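Local coordinates for protein nicastrin (Dictyostelium purpureum, PDB 4R12) that probably serves as an essential subunit of gamma-secretase, the complex that cleaves proteins such as Notch receptors within the membrane, at residues Y15-T29 / I571-F585. Residues are numbered along the deposited sequence; the frame is centred on the assembly and turned at random.
Sequences YTTLYSSYPCTKIMT and IFTESNWDYTALKVF
Glu574 OE2 is held by two groups: a water, which donates to it over 2.8 Å and joins it to Thr25 OG1, and the hydroxyl of Tyr485. Arg228 also bonds Thr25 OG1, a hydroxyl able to give one bond and take others, while Thr25 CG2 lies 3.7 Å from Trp577 CH2. The carboxylate sits on an extended chain, CG anti to the backbone N (chi1 176°), whose stem passes Ile27, beta-branched as suits a strand: Ile27 CD1 packs 3.4 Å from Glu574 CB, and CG2 meets the Phe572 ring edge. An alanine in place of Ile27 would remove both contacts and probably open a gap beside the Glu574 stem and that edge. Strands 26-29 and 572-575 pair here, Met28 and Thr573 being hydrogen-bonded both ways (Met28 N to Thr573 O 2.8 Å). Beyond the loops a single bridge joins Thr17 to Lys583; Leu18 N donates to Leu582 O (2.8 Å), and CD1 of the branched Leu18 side chain lies 3.5 Å from Val584 CG2. An early strand thus pairs antiparallel with one over 540 residues later: strand 21-29 runs between strands 572-575 and 33-34 near Ile27, helix 183-189 packs on Met28 and Thr573, and strand 143-146 backs Ser21, Thr580 and Leu582.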
ATOM      1  N   TYR A  15      32.393  -9.618   0.870  1.00 66.00           N
ATOM      2  CA  TYR A  15      33.384  -9.824   1.917  1.00 66.19           C
ATOM      3  C   TYR A  15      33.052  -8.993   3.157  1.00 67.89           C
ATOM      4  O   TYR A  15      33.724  -9.086   4.187  1.00 69.80           O
ATOM      5  CB  TYR A  15      34.783  -9.485   1.401  1.00 68.27           C
ATOM      6  CG  TYR A  15      35.856 -10.375   1.983  1.00 72.23           C
ATOM      7  CD1 TYR A  15      35.636 -11.741   2.147  1.00 73.02           C
ATOM      8  CD2 TYR A  15      37.088  -9.856   2.366  1.00 72.45           C
ATOM      9  CE1 TYR A  15      36.612 -12.565   2.681  1.00 74.78           C
ATOM     10  CE2 TYR A  15      38.071 -10.669   2.901  1.00 74.19           C
ATOM     11  CZ  TYR A  15      37.830 -12.023   3.056  1.00 77.71           C
ATOM     12  OH  TYR A  15      38.809 -12.837   3.589  1.00 80.17           O
ATOM     13  N   THR A  16      32.015  -8.170   3.030  1.00 64.12           N
ATOM     14  CA  THR A  16      31.393  -7.460   4.145  1.00 62.07           C
ATOM     15  C   THR A  16      29.956  -7.211   3.711  1.00 59.08           C
ATOM     16  O   THR A  16      29.694  -6.282   2.946  1.00 57.47           O
ATOM     17  CB  THR A  16      32.092  -6.113   4.480  1.00 62.82           C
ATOM     18  OG1 THR A  16      33.513  -6.294   4.530  1.00 66.53           O
ATOM     19  CG2 THR A  16      31.603  -5.560   5.816  1.00 59.56           C
ATOM     20  N   THR A  17      29.031  -8.058   4.154  1.00 57.77           N
ATOM     21  CA  THR A  17      27.658  -7.987   3.660  1.00 55.97           C
ATOM     22  C   THR A  17      26.819  -6.963   4.428  1.00 55.28           C
ATOM     23  O   THR A  17      26.723  -7.000   5.655  1.00 53.74           O
ATOM     24  CB  THR A  17      26.956  -9.364   3.713  1.00 56.27           C
ATOM     25  OG1 THR A  17      27.559 -10.241   2.753  1.00 59.25           O
ATOM     26  CG2 THR A  17      25.474  -9.222   3.375  1.00 54.82           C
ATOM     27  N   LEU A  18      26.216  -6.042   3.687  1.00 51.94           N
ATOM     28  CA  LEU A  18      25.364  -5.034   4.291  1.00 51.15           C
ATOM     29  C   LEU A  18      23.925  -5.508   4.196  1.00 49.62           C
ATOM     30  O   LEU A  18      23.366  -5.621   3.106  1.00 51.10           O
ATOM     31  CB  LEU A  18      25.571  -3.692   3.610  1.00 49.78           C
ATOM     32  CG  LEU A  18      27.039  -3.265   3.690  1.00 51.40           C
ATOM     33  CD1 LEU A  18      27.311  -2.153   2.699  1.00 52.42           C
ATOM     34  CD2 LEU A  18      27.421  -2.839   5.108  1.00 52.37           C
ATOM     35  N   TYR A  19      23.342  -5.808   5.353  1.00 52.06           N
ATOM     36  CA  TYR A  19      22.121  -6.610   5.413  1.00 52.74           C
ATOM     37  C   TYR A  19      20.869  -5.776   5.241  1.00 50.38           C
ATOM     38  O   TYR A  19      19.894  -6.230   4.641  1.00 51.19           O
ATOM     39  CB  TYR A  19      22.056  -7.381   6.737  1.00 51.51           C
ATOM     40  CG  TYR A  19      23.197  -8.357   6.923  1.00 56.73           C
ATOM     41  CD1 TYR A  19      23.127  -9.653   6.409  1.00 55.80           C
ATOM     42  CD2 TYR A  19      24.351  -7.984   7.608  1.00 57.07           C
ATOM     43  CE1 TYR A  19      24.176 -10.549   6.578  1.00 57.22           C
ATOM     44  CE2 TYR A  19      25.405  -8.874   7.782  1.00 59.08           C
ATOM     45  CZ  TYR A  19      25.313 -10.153   7.267  1.00 59.18           C
ATOM     46  OH  TYR A  19      26.365 -11.031   7.446  1.00 61.24           O
ATOM     47  N   SER A  20      20.889  -4.567   5.771  1.00 45.51           N
ATOM     48  CA  SER A  20      19.766  -3.673   5.593  1.00 43.76           C
ATOM     49  C   SER A  20      19.901  -2.963   4.267  1.00 42.45           C
ATOM     50  O   SER A  20      20.228  -1.791   4.222  1.00 40.17           O
ATOM     51  CB  SER A  20      19.675  -2.678   6.715  1.00 20.00           C
ATOM     52  OG  SER A  20      19.802  -3.322   7.957  1.00 20.00           O
ATOM     53  N   SER A  21      19.667  -3.715   3.197  1.00 39.83           N
ATOM     54  CA  SER A  21      19.638  -3.176   1.837  1.00 36.74           C
ATOM     55  C   SER A  21      18.272  -3.399   1.185  1.00 33.63           C
ATOM     56  O   SER A  21      17.593  -4.404   1.447  1.00 32.17           O
ATOM     57  CB  SER A  21      20.733  -3.808   0.977  1.00 38.69           C
ATOM     58  OG  SER A  21      20.353  -5.102   0.543  1.00 41.92           O
ATOM     59  N   TYR A  22      17.884  -2.461   0.317  1.00 31.73           N
ATOM     60  CA  TYR A  22      16.539  -2.435  -0.231  1.00 28.62           C
ATOM     61  C   TYR A  22      16.604  -2.331  -1.753  1.00 29.18           C
ATOM     62  O   TYR A  22      16.830  -1.258  -2.303  1.00 27.51           O
ATOM     63  CB  TYR A  22      15.749  -1.266   0.358  1.00 28.13           C
ATOM     64  CG  TYR A  22      15.906  -1.114   1.862  1.00 27.05           C
ATOM     65  CD1 TYR A  22      15.260  -1.970   2.739  1.00 26.60           C
ATOM     66  CD2 TYR A  22      16.700  -0.104   2.401  1.00 27.50           C
ATOM     67  CE1 TYR A  22      15.413  -1.841   4.125  1.00 27.29           C
ATOM     68  CE2 TYR A  22      16.852   0.035   3.780  1.00 28.54           C
ATOM     69  CZ  TYR A  22      16.205  -0.836   4.633  1.00 29.46           C
ATOM     70  OH  TYR A  22      16.337  -0.696   6.008  1.00 30.18           O
ATOM     71  N   PRO A  23      16.410  -3.461  -2.433  1.00 28.76           N
ATOM     72  CA  PRO A  23      16.627  -3.520  -3.885  1.00 30.76           C
ATOM     73  C   PRO A  23      15.480  -2.931  -4.701  1.00 27.84           C
ATOM     74  O   PRO A  23      14.312  -2.947  -4.286  1.00 26.31           O
ATOM     75  CB  PRO A  23      16.753  -5.020  -4.152  1.00 31.97           C
ATOM     76  CG  PRO A  23      15.886  -5.652  -3.091  1.00 32.89           C
ATOM     77  CD  PRO A  23      16.007  -4.764  -1.867  1.00 29.85           C
ATOM     78  N   CYS A  24      15.839  -2.401  -5.862  1.00 26.26           N
ATOM     79  CA  CYS A  24      14.906  -2.169  -6.943  1.00 25.58           C
ATOM     80  C   CYS A  24      14.657  -3.503  -7.650  1.00 28.15           C
ATOM     81  O   CYS A  24      15.607  -4.183  -8.023  1.00 29.21           O
ATOM     82  CB  CYS A  24      15.477  -1.131  -7.914  1.00 25.37           C
ATOM     83  SG  CYS A  24      14.533  -0.935  -9.431  1.00 28.96           S
ATOM     84  N   THR A  25      13.397  -3.894  -7.817  1.00 26.84           N
ATOM     85  CA  THR A  25      13.096  -5.205  -8.399  1.00 27.00           C
ATOM     86  C   THR A  25      12.430  -5.029  -9.753  1.00 28.26           C
ATOM     87  O   THR A  25      12.071  -3.909 -10.112  1.00 25.43           O
ATOM     88  CB  THR A  25      12.185  -6.026  -7.479  1.00 27.01           C
ATOM     89  OG1 THR A  25      10.944  -5.342  -7.327  1.00 27.31           O
ATOM     90  CG2 THR A  25      12.840  -6.218  -6.091  1.00 26.66           C
ATOM     91  N   LYS A  26      12.269  -6.122 -10.494  1.00 27.46           N
ATOM     92  CA  LYS A  26      11.700  -6.054 -11.847  1.00 28.27           C
ATOM     93  C   LYS A  26      10.220  -6.431 -11.873  1.00 26.38           C
ATOM     94  O   LYS A  26       9.808  -7.467 -11.325  1.00 26.16           O
ATOM     95  CB  LYS A  26      12.476  -6.968 -12.816  1.00 30.04           C
ATOM     96  CG  LYS A  26      12.452  -6.489 -14.288  1.00 31.43           C
ATOM     97  CD  LYS A  26      13.631  -5.542 -14.548  1.00 32.52           C
ATOM     98  CE  LYS A  26      13.510  -4.768 -15.857  1.00 34.33           C
ATOM     99  NZ  LYS A  26      14.729  -3.914 -16.052  1.00 33.92           N
ATOM    100  N   ILE A  27       9.419  -5.583 -12.515  1.00 26.44           N
ATOM    101  CA  ILE A  27       8.003  -5.849 -12.688  1.00 27.03           C
ATOM    102  C   ILE A  27       7.683  -5.893 -14.179  1.00 28.08           C
ATOM    103  O   ILE A  27       8.054  -4.988 -14.921  1.00 28.07           O
ATOM    104  CB  ILE A  27       7.127  -4.774 -12.009  1.00 26.61           C
ATOM    105  CG1 ILE A  27       7.487  -4.620 -10.527  1.00 29.06           C
ATOM    106  CG2 ILE A  27       5.648  -5.089 -12.196  1.00 27.18           C
ATOM    107  CD1 ILE A  27       7.008  -5.735  -9.669  1.00 28.19           C
ATOM    108  N   MET A  28       7.008  -6.946 -14.620  1.00 28.27           N
ATOM    109  CA  MET A  28       6.620  -7.040 -16.023  1.00 29.15           C
ATOM    110  C   MET A  28       5.168  -6.596 -16.218  1.00 30.27           C
ATOM    111  O   MET A  28       4.339  -6.710 -15.309  1.00 28.44           O
ATOM    112  CB  MET A  28       6.827  -8.460 -16.553  1.00 31.92           C
ATOM    113  CG  MET A  28       8.180  -8.672 -17.227  1.00 32.33           C
ATOM    114  SD  MET A  28       9.604  -8.318 -16.177  1.00 34.17           S
ATOM    115  CE  MET A  28       9.295  -9.518 -14.879  1.00 31.94           C
ATOM    116  N   THR A  29       4.886  -6.057 -17.400  1.00 31.18           N
ATOM    117  CA  THR A  29       3.527  -5.702 -17.790  1.00 33.28           C
ATOM    118  C   THR A  29       3.177  -6.398 -19.098  1.00 35.54           C
ATOM    119  O   THR A  29       3.981  -7.170 -19.618  1.00 34.53           O
ATOM    120  CB  THR A  29       3.363  -4.196 -17.969  1.00 32.12           C
ATOM    121  OG1 THR A  29       4.220  -3.760 -19.034  1.00 34.92           O
ATOM    122  CG2 THR A  29       3.728  -3.474 -16.670  1.00 29.53           C
ATOM    123  N   ILE A 571      -2.366  -5.704 -15.924  1.00 32.01           N
ATOM    124  CA  ILE A 571      -1.447  -6.835 -15.970  1.00 32.86           C
ATOM    125  C   ILE A 571      -0.092  -6.462 -15.398  1.00 31.83           C
ATOM    126  O   ILE A 571       0.716  -5.827 -16.076  1.00 33.06           O
ATOM    127  CB  ILE A 571      -1.235  -7.345 -17.404  1.00 35.37           C
ATOM    128  CG1 ILE A 571      -2.569  -7.737 -18.039  1.00 36.66           C
ATOM    129  CG2 ILE A 571      -0.247  -8.531 -17.394  1.00 35.19           C
ATOM    130  CD1 ILE A 571      -3.298  -8.835 -17.296  1.00 34.45           C
ATOM    131  N   PHE A 572       0.150  -6.854 -14.154  1.00 32.53           N
ATOM    132  CA  PHE A 572       1.429  -6.619 -13.492  1.00 31.39           C
ATOM    133  C   PHE A 572       1.898  -7.924 -12.887  1.00 30.38           C
ATOM    134  O   PHE A 572       1.147  -8.586 -12.176  1.00 30.01           O
ATOM    135  CB  PHE A 572       1.325  -5.547 -12.399  1.00 30.45           C
ATOM    136  CG  PHE A 572       0.919  -4.207 -12.917  1.00 30.19           C
ATOM    137  CD1 PHE A 572       1.869  -3.315 -13.376  1.00 28.47           C
ATOM    138  CD2 PHE A 572      -0.408  -3.843 -12.958  1.00 30.77           C
ATOM    139  CE1 PHE A 572       1.495  -2.063 -13.852  1.00 31.12           C
ATOM    140  CE2 PHE A 572      -0.780  -2.604 -13.444  1.00 32.91           C
ATOM    141  CZ  PHE A 572       0.173  -1.718 -13.892  1.00 32.33           C
ATOM    142  N   THR A 573       3.139  -8.295 -13.180  1.00 28.70           N
ATOM    143  CA  THR A 573       3.697  -9.537 -12.674  1.00 29.14           C
ATOM    144  C   THR A 573       5.115  -9.298 -12.199  1.00 28.69           C
ATOM    145  O   THR A 573       5.991  -8.910 -12.979  1.00 30.97           O
ATOM    146  CB  THR A 573       3.717 -10.662 -13.746  1.00 30.93           C
ATOM    147  OG1 THR A 573       4.550 -10.264 -14.843  1.00 32.39           O
ATOM    148  CG2 THR A 573       2.311 -10.972 -14.242  1.00 31.06           C
ATOM    149  N   GLU A 574       5.346  -9.553 -10.921  1.00 27.81           N
ATOM    150  CA  GLU A 574       6.649  -9.304 -10.338  1.00 27.75           C
ATOM    151  C   GLU A 574       7.582 -10.478 -10.576  1.00 28.25           C
ATOM    152  O   GLU A 574       7.193 -11.636 -10.387  1.00 28.81           O
ATOM    153  CB  GLU A 574       6.520  -9.039  -8.842  1.00 29.42           C
ATOM    154  CG  GLU A 574       7.848  -8.870  -8.124  1.00 28.10           C
ATOM    155  CD  GLU A 574       7.640  -8.593  -6.650  1.00 31.06           C
ATOM    156  OE1 GLU A 574       7.826  -9.516  -5.826  1.00 29.43           O
ATOM    157  OE2 GLU A 574       7.267  -7.454  -6.326  1.00 29.51           O
ATOM    158  N   SER A 575       8.804 -10.173 -10.993  1.00 27.28           N
ATOM    159  CA  SER A 575       9.834 -11.199 -11.166  1.00 29.98           C
ATOM    160  C   SER A 575      10.043 -12.031  -9.914  1.00 30.28           C
ATOM    161  O   SER A 575      10.057 -11.489  -8.798  1.00 28.25           O
ATOM    162  CB  SER A 575      11.163 -10.558 -11.547  1.00 29.88           C
ATOM    163  OG  SER A 575      12.183 -11.539 -11.642  1.00 32.20           O
ATOM    164  N   ASN A 576      10.219 -13.340 -10.097  1.00 32.20           N
ATOM    165  CA  ASN A 576      10.771 -14.190  -9.040  1.00 34.10           C
ATOM    166  C   ASN A 576      12.239 -13.853  -8.865  1.00 33.93           C
ATOM    167  O   ASN A 576      12.887 -13.388  -9.806  1.00 33.67           O
ATOM    168  CB  ASN A 576      10.647 -15.691  -9.361  1.00 34.48           C
ATOM    169  CG  ASN A 576       9.203 -16.170  -9.461  1.00 35.26           C
ATOM    170  OD1 ASN A 576       8.285 -15.535  -8.951  1.00 33.04           O
ATOM    171  ND2 ASN A 576       9.005 -17.308 -10.122  1.00 33.89           N
ATOM    172  N   TRP A 577      12.770 -14.084  -7.668  1.00 34.92           N
ATOM    173  CA  TRP A 577      14.213 -14.036  -7.468  1.00 38.27           C
ATOM    174  C   TRP A 577      14.654 -14.962  -6.335  1.00 41.12           C
ATOM    175  O   TRP A 577      13.875 -15.259  -5.419  1.00 39.53           O
ATOM    176  CB  TRP A 577      14.674 -12.603  -7.195  1.00 36.13           C
ATOM    177  CG  TRP A 577      14.144 -11.997  -5.926  1.00 38.78           C
ATOM    178  CD1 TRP A 577      14.607 -12.214  -4.653  1.00 40.01           C
ATOM    179  CD2 TRP A 577      13.077 -11.049  -5.809  1.00 39.71           C
ATOM    180  NE1 TRP A 577      13.879 -11.463  -3.756  1.00 37.83           N
ATOM    181  CE2 TRP A 577      12.936 -10.742  -4.440  1.00 36.16           C
ATOM    182  CE3 TRP A 577      12.221 -10.436  -6.727  1.00 34.44           C
ATOM    183  CZ2 TRP A 577      11.974  -9.846  -3.969  1.00 35.00           C
ATOM    184  CZ3 TRP A 577      11.265  -9.546  -6.255  1.00 32.17           C
ATOM    185  CH2 TRP A 577      11.151  -9.262  -4.886  1.00 34.33           C
ATOM    186  N   ASP A 578      15.904 -15.412  -6.403  1.00 44.14           N
ATOM    187  CA  ASP A 578      16.447 -16.327  -5.393  1.00 44.63           C
ATOM    188  C   ASP A 578      16.898 -15.585  -4.148  1.00 44.93           C
ATOM    189  O   ASP A 578      16.494 -15.927  -3.033  1.00 47.99           O
ATOM    190  CB  ASP A 578      17.616 -17.139  -5.964  1.00 47.91           C
ATOM    191  CG  ASP A 578      17.152 -18.264  -6.870  1.00 54.26           C
ATOM    192  OD1 ASP A 578      15.920 -18.468  -6.982  1.00 53.44           O
ATOM    193  OD2 ASP A 578      18.016 -18.953  -7.463  1.00 60.30           O
ATOM    194  N   TYR A 579      17.739 -14.572  -4.333  1.00 43.55           N
ATOM    195  CA  TYR A 579      18.261 -13.812  -3.199  1.00 43.00           C
ATOM    196  C   TYR A 579      18.785 -12.437  -3.605  1.00 42.94           C
ATOM    197  O   TYR A 579      19.113 -12.190  -4.772  1.00 40.32           O
ATOM    198  CB  TYR A 579      19.383 -14.587  -2.504  1.00 46.06           C
ATOM    199  CG  TYR A 579      20.711 -14.462  -3.211  1.00 44.61           C
ATOM    200  CD1 TYR A 579      20.955 -15.159  -4.382  1.00 45.80           C
ATOM    201  CD2 TYR A 579      21.713 -13.636  -2.714  1.00 45.61           C
ATOM    202  CE1 TYR A 579      22.161 -15.045  -5.042  1.00 49.75           C
ATOM    203  CE2 TYR A 579      22.925 -13.512  -3.365  1.00 46.32           C
ATOM    204  CZ  TYR A 579      23.144 -14.220  -4.532  1.00 49.31           C
ATOM    205  OH  TYR A 579      24.348 -14.111  -5.197  1.00 49.97           O
ATOM    206  N   THR A 580      18.874 -11.556  -2.616  1.00 43.94           N
ATOM    207  CA  THR A 580      19.378 -10.204  -2.801  1.00 44.71           C
ATOM    208  C   THR A 580      20.509  -9.930  -1.812  1.00 45.59           C
ATOM    209  O   THR A 580      20.386 -10.264  -0.631  1.00 48.48           O
ATOM    210  CB  THR A 580      18.241  -9.178  -2.622  1.00 44.98           C
ATOM    211  OG1 THR A 580      17.557  -9.005  -3.870  1.00 43.74           O
ATOM    212  CG2 THR A 580      18.784  -7.838  -2.140  1.00 46.65           C
ATOM    213  N   ALA A 581      21.610  -9.338  -2.278  1.00 40.92           N
ATOM    214  CA  ALA A 581      22.727  -9.042  -1.378  1.00 41.22           C
ATOM    215  C   ALA A 581      23.593  -7.868  -1.833  1.00 41.70           C
ATOM    216  O   ALA A 581      23.772  -7.615  -3.029  1.00 38.86           O
ATOM    217  CB  ALA A 581      23.600 -10.281  -1.196  1.00 43.63           C
ATOM    218  N   LEU A 582      24.139  -7.163  -0.847  1.00 43.06           N
ATOM    219  CA  LEU A 582      25.039  -6.048  -1.083  1.00 43.22           C
ATOM    220  C   LEU A 582      26.315  -6.259  -0.277  1.00 47.62           C
ATOM    221  O   LEU A 582      26.278  -6.390   0.950  1.00 48.55           O
ATOM    222  CB  LEU A 582      24.358  -4.725  -0.709  1.00 44.68           C
ATOM    223  CG  LEU A 582      25.105  -3.393  -0.813  1.00 44.82           C
ATOM    224  CD1 LEU A 582      26.101  -3.364  -1.955  1.00 43.63           C
ATOM    225  CD2 LEU A 582      24.078  -2.284  -1.014  1.00 44.80           C
ATOM    226  N   LYS A 583      27.441  -6.304  -0.975  1.00 45.72           N
ATOM    227  CA  LYS A 583      28.719  -6.564  -0.341  1.00 49.41           C
ATOM    228  C   LYS A 583      29.699  -5.454  -0.677  1.00 51.30           C
ATOM    229  O   LYS A 583      29.724  -4.963  -1.805  1.00 47.52           O
ATOM    230  CB  LYS A 583      29.282  -7.917  -0.794  1.00 50.06           C
ATOM    231  CG  LYS A 583      28.290  -9.072  -0.706  1.00 50.93           C
ATOM    232  CD  LYS A 583      28.734 -10.256  -1.565  1.00 53.42           C
ATOM    233  CE  LYS A 583      27.687 -11.364  -1.557  1.00 54.09           C
ATOM    234  NZ  LYS A 583      28.034 -12.471  -2.496  1.00 56.56           N
ATOM    235  N   VAL A 584      30.501  -5.061   0.307  1.00 49.63           N
ATOM    236  CA  VAL A 584      31.544  -4.068   0.093  1.00 51.99           C
ATOM    237  C   VAL A 584      32.900  -4.717   0.379  1.00 53.63           C
ATOM    238  O   VAL A 584      33.000  -5.623   1.206  1.00 54.89           O
ATOM    239  CB  VAL A 584      31.308  -2.813   0.969  1.00 51.90           C
ATOM    240  CG1 VAL A 584      32.502  -1.878   0.940  1.00 53.19           C
ATOM    241  CG2 VAL A 584      30.070  -2.077   0.484  1.00 47.68           C
ATOM    242  N   PHE A 585      33.926  -4.273  -0.339  1.00 54.05           N
ATOM    243  CA  PHE A 585      35.244  -4.888  -0.277  1.00 55.38           C
ATOM    244  C   PHE A 585      36.280  -3.916  -0.816  1.00 57.16           C
ATOM    245  O   PHE A 585      35.931  -2.954  -1.506  1.00 56.62           O
ATOM    246  CB  PHE A 585      35.254  -6.184  -1.085  1.00 55.43           C
ATOM    247  CG  PHE A 585      34.808  -6.003  -2.507  1.00 54.04           C
ATOM    248  CD1 PHE A 585      35.721  -5.683  -3.498  1.00 55.83           C
ATOM    249  CD2 PHE A 585      33.472  -6.120  -2.845  1.00 52.99           C
ATOM    250  CE1 PHE A 585      35.313  -5.496  -4.804  1.00 55.91           C
ATOM    251  CE2 PHE A 585      33.055  -5.937  -4.148  1.00 50.92           C
ATOM    252  CZ  PHE A 585      33.978  -5.624  -5.131  1.00 53.67           C
TER
HETATM  253  O   HOH W   1      22.153  -6.964   1.291  1.00 46.14           O
HETATM  254  O   HOH W   2       9.255  -5.651  -5.519  1.00 28.48           O